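Local coordinates for protein arginase (Trypanosoma brucei brucei, PDB 4RHJ) that is of unknown function but adopts the arginase-deacetylase fold and evolved without the binuclear manganese cluster of true arginases, at residues R57-D63 with N100-D106. Numbering follows the deposited sequence.
Sequences RRAPLLD and NCGQMLD
Gln103 reaches into the bend of residues 59-63, and its amide packs against Leu62 and Ala59. Its CG lies beside the backbone N (chi1 -70°), a placement that sets it 3.5 Å from Leu62 CD2. The bend at chi2 (-72°) then turns the amide between Leu62 and Ala59. The nitrogen is close to apolar carbon on both residues, with NE2 3.3 Å from Leu62 CD2 and 3.5 Å from Ala59 CB. Gln103 NE2 is also 3.0 Å from Ala59 O, but the angle is too poor for a hydrogen bond. Leu62 and Gln103 approach from opposite directions, and Leu62 CD1 extends the packing to Gly102 O at 4.2 Å.

In the parallel sheet of this arginase-deacetylase fold, strand 95-103 runs between strands 77-81 and 46-50; the contact joins its C-terminal end and the loop after it to the connection that leaves strand 46-50 and starts helix 62-66. Backbone hydrogen bonds of Gly102 and Met104 with Gly50 hold the strand end and the start of that loop beside strand 46-50. An Asx turn shapes the same end: Gly102 N donates to Asn100 OD1 over 2.8 Å, from above the carbonyl plane (62° out of it).

Farther along, the contact is between a guanidinium and an aliphatic side chain. Arg57, extended from CG to NE, crosses Leu105 at about a right angle; Leu105 CD2 covers one guanidinium face, 3.6 Å from Arg57 NH1. Met21 touches both side chains.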
ATOM      1  N   ARG A  57       5.442  27.345   2.445  1.00 23.79           N
ATOM      2  CA  ARG A  57       4.643  28.355   3.132  1.00 25.20           C
ATOM      3  C   ARG A  57       3.165  27.970   3.262  1.00 37.71           C
ATOM      4  O   ARG A  57       2.498  28.325   4.240  1.00 31.64           O
ATOM      5  CB  ARG A  57       4.756  29.694   2.414  1.00 22.20           C
ATOM      6  CG  ARG A  57       4.682  30.871   3.364  1.00 34.46           C
ATOM      7  CD  ARG A  57       4.543  32.208   2.648  1.00 37.76           C
ATOM      8  NE  ARG A  57       4.876  33.326   3.528  1.00 34.64           N
ATOM      9  CZ  ARG A  57       4.116  33.741   4.536  1.00 47.22           C
ATOM     10  NH1 ARG A  57       2.969  33.132   4.808  1.00 52.16           N
ATOM     11  NH2 ARG A  57       4.506  34.767   5.279  1.00 48.23           N
ATOM     12  N   ARG A  58       2.642  27.257   2.271  1.00 32.77           N
ATOM     13  CA  ARG A  58       1.268  26.796   2.359  1.00 37.38           C
ATOM     14  C   ARG A  58       1.209  25.511   3.170  1.00 26.27           C
ATOM     15  O   ARG A  58       1.858  24.512   2.833  1.00 39.84           O
ATOM     16  CB  ARG A  58       0.663  26.580   0.969  1.00 31.41           C
ATOM     17  CG  ARG A  58      -0.724  25.934   0.995  1.00 37.58           C
ATOM     18  CD  ARG A  58      -1.203  25.602  -0.401  1.00 29.83           C
ATOM     19  NE  ARG A  58      -2.368  24.725  -0.385  1.00 48.77           N
ATOM     20  CZ  ARG A  58      -2.309  23.395  -0.389  1.00 45.71           C
ATOM     21  NH1 ARG A  58      -1.137  22.774  -0.405  1.00 35.61           N
ATOM     22  NH2 ARG A  58      -3.428  22.681  -0.378  1.00 37.76           N
ATOM     23  N   ALA A  59       0.440  25.562   4.253  1.00 35.03           N
ATOM     24  CA  ALA A  59       0.173  24.393   5.077  1.00 26.41           C
ATOM     25  C   ALA A  59      -1.314  24.081   5.092  1.00 14.64           C
ATOM     26  O   ALA A  59      -2.075  24.695   5.832  1.00 28.09           O
ATOM     27  CB  ALA A  59       0.670  24.609   6.480  1.00 23.73           C
ATOM     28  N   PRO A  60      -1.737  23.136   4.257  1.00 19.32           N
ATOM     29  CA  PRO A  60      -3.142  22.734   4.303  1.00 19.54           C
ATOM     30  C   PRO A  60      -3.389  21.815   5.489  1.00 20.42           C
ATOM     31  O   PRO A  60      -3.703  22.313   6.556  1.00 24.01           O
ATOM     32  CB  PRO A  60      -3.356  22.020   2.968  1.00 16.32           C
ATOM     33  CG  PRO A  60      -1.979  21.566   2.548  1.00 44.96           C
ATOM     34  CD  PRO A  60      -0.964  22.440   3.216  1.00 23.47           C
ATOM     35  N   LEU A  61      -3.205  20.512   5.281  1.00 24.20           N
ATOM     36  CA  LEU A  61      -3.283  19.447   6.297  1.00 27.53           C
ATOM     37  C   LEU A  61      -4.056  19.716   7.592  1.00 22.57           C
ATOM     38  O   LEU A  61      -4.966  18.963   7.938  1.00 15.53           O
ATOM     39  CB  LEU A  61      -1.873  18.968   6.653  1.00 21.40           C
ATOM     40  CG  LEU A  61      -1.793  17.608   7.342  1.00  8.62           C
ATOM     41  CD1 LEU A  61      -2.140  16.499   6.363  1.00 19.78           C
ATOM     42  CD2 LEU A  61      -0.415  17.387   7.945  1.00 15.75           C
ATOM     43  N   LEU A  62      -3.705  20.782   8.302  1.00 19.78           N
ATOM     44  CA  LEU A  62      -4.482  21.215   9.429  1.00  8.62           C
ATOM     45  C   LEU A  62      -5.877  21.378   8.890  1.00 12.00           C
ATOM     46  O   LEU A  62      -6.750  20.585   9.214  1.00 27.52           O
ATOM     47  CB  LEU A  62      -3.914  22.517  10.031  1.00 12.07           C
ATOM     48  CG  LEU A  62      -4.816  23.429  10.876  1.00 22.35           C
ATOM     49  CD1 LEU A  62      -4.369  23.482  12.324  1.00 23.71           C
ATOM     50  CD2 LEU A  62      -4.885  24.831  10.286  1.00 26.52           C
ATOM     51  N   ASP A  63      -6.057  22.359   8.003  1.00 20.04           N
ATOM     52  CA  ASP A  63      -7.337  22.645   7.361  1.00 15.93           C
ATOM     53  C   ASP A  63      -7.980  21.403   6.716  1.00 17.57           C
ATOM     54  O   ASP A  63      -9.197  21.288   6.664  1.00 13.49           O
ATOM     55  CB  ASP A  63      -7.151  23.746   6.307  1.00 34.59           C
ATOM     56  CG  ASP A  63      -6.035  24.727   6.661  1.00 21.56           C
ATOM     57  OD1 ASP A  63      -6.267  25.604   7.514  1.00 32.05           O
ATOM     58  OD2 ASP A  63      -4.937  24.630   6.069  1.00 27.67           O
ATOM     59  N   ASN A 100      -9.315  24.383  18.404  1.00 25.98           N
ATOM     60  CA  ASN A 100      -8.550  24.827  17.239  1.00 30.97           C
ATOM     61  C   ASN A 100      -7.873  26.190  17.396  1.00 21.79           C
ATOM     62  O   ASN A 100      -8.535  27.235  17.334  1.00 31.31           O
ATOM     63  CB  ASN A 100      -9.441  24.883  15.997  1.00 31.39           C
ATOM     64  CG  ASN A 100      -8.686  25.386  14.775  1.00 22.52           C
ATOM     65  OD1 ASN A 100      -7.507  25.084  14.603  1.00 17.41           O
ATOM     66  ND2 ASN A 100      -9.359  26.160  13.930  1.00 28.85           N
ATOM     67  N   CYS A 101      -6.553  26.180  17.569  1.00 13.04           N
ATOM     68  CA  CYS A 101      -5.807  27.432  17.638  1.00 26.12           C
ATOM     69  C   CYS A 101      -5.312  27.855  16.262  1.00 28.17           C
ATOM     70  O   CYS A 101      -4.618  28.861  16.140  1.00 50.21           O
ATOM     71  CB  CYS A 101      -4.619  27.317  18.601  1.00 22.42           C
ATOM     72  SG  CYS A 101      -5.047  26.969  20.319  1.00 27.52           S
ATOM     73  N   GLY A 102      -5.647  27.083  15.231  1.00 19.07           N
ATOM     74  CA  GLY A 102      -5.268  27.439  13.874  1.00 24.27           C
ATOM     75  C   GLY A 102      -3.776  27.443  13.568  1.00 34.34           C
ATOM     76  O   GLY A 102      -2.971  26.887  14.306  1.00 17.44           O
ATOM     77  N   GLN A 103      -3.405  28.094  12.468  1.00 40.77           N
ATOM     78  CA  GLN A 103      -2.021  28.106  12.000  1.00 27.48           C
ATOM     79  C   GLN A 103      -1.155  29.147  12.701  1.00 26.19           C
ATOM     80  O   GLN A 103      -1.575  30.287  12.896  1.00 25.54           O
ATOM     81  CB  GLN A 103      -1.972  28.364  10.486  1.00 27.32           C
ATOM     82  CG  GLN A 103      -2.473  27.230   9.607  1.00 34.02           C
ATOM     83  CD  GLN A 103      -1.523  26.053   9.568  1.00 22.03           C
ATOM     84  OE1 GLN A 103      -0.472  26.079  10.193  1.00 25.19           O
ATOM     85  NE2 GLN A 103      -1.892  25.009   8.836  1.00 28.04           N
ATOM     86  N   MET A 104       0.064  28.754  13.058  1.00 20.18           N
ATOM     87  CA  MET A 104       1.090  29.702  13.495  1.00 19.56           C
ATOM     88  C   MET A 104       1.232  30.893  12.533  1.00 28.44           C
ATOM     89  O   MET A 104       1.186  32.053  12.934  1.00 32.99           O
ATOM     90  CB  MET A 104       2.437  28.995  13.617  1.00 17.77           C
ATOM     91  CG  MET A 104       2.511  27.974  14.692  1.00 19.99           C
ATOM     92  SD  MET A 104       3.779  28.416  15.863  1.00 28.88           S
ATOM     93  CE  MET A 104       3.160  27.609  17.317  1.00 13.27           C
ATOM     94  N   LEU A 105       1.396  30.589  11.256  1.00 31.13           N
ATOM     95  CA  LEU A 105       1.692  31.592  10.243  1.00 29.58           C
ATOM     96  C   LEU A 105       0.422  32.290   9.748  1.00 32.64           C
ATOM     97  O   LEU A 105      -0.447  31.658   9.151  1.00 27.23           O
ATOM     98  CB  LEU A 105       2.432  30.922   9.076  1.00 38.26           C
ATOM     99  CG  LEU A 105       3.355  31.666   8.109  1.00 30.82           C
ATOM    100  CD1 LEU A 105       4.342  32.513   8.856  1.00 19.25           C
ATOM    101  CD2 LEU A 105       4.102  30.665   7.238  1.00 24.11           C
ATOM    102  N   ASP A 106       0.306  33.589  10.000  1.00 30.92           N
ATOM    103  CA  ASP A 106      -0.823  34.333   9.455  1.00 43.47           C
ATOM    104  C   ASP A 106      -0.684  34.506   7.948  1.00 59.97           C
ATOM    105  O   ASP A 106       0.215  35.195   7.475  1.00 55.61           O
ATOM    106  CB  ASP A 106      -0.961  35.702  10.116  1.00 54.39           C
ATOM    107  CG  ASP A 106      -2.115  36.515   9.540  1.00 35.53           C
ATOM    108  OD1 ASP A 106      -2.920  35.966   8.762  1.00 32.92           O
ATOM    109  OD2 ASP A 106      -2.231  37.708   9.877  1.00 44.52           O
TER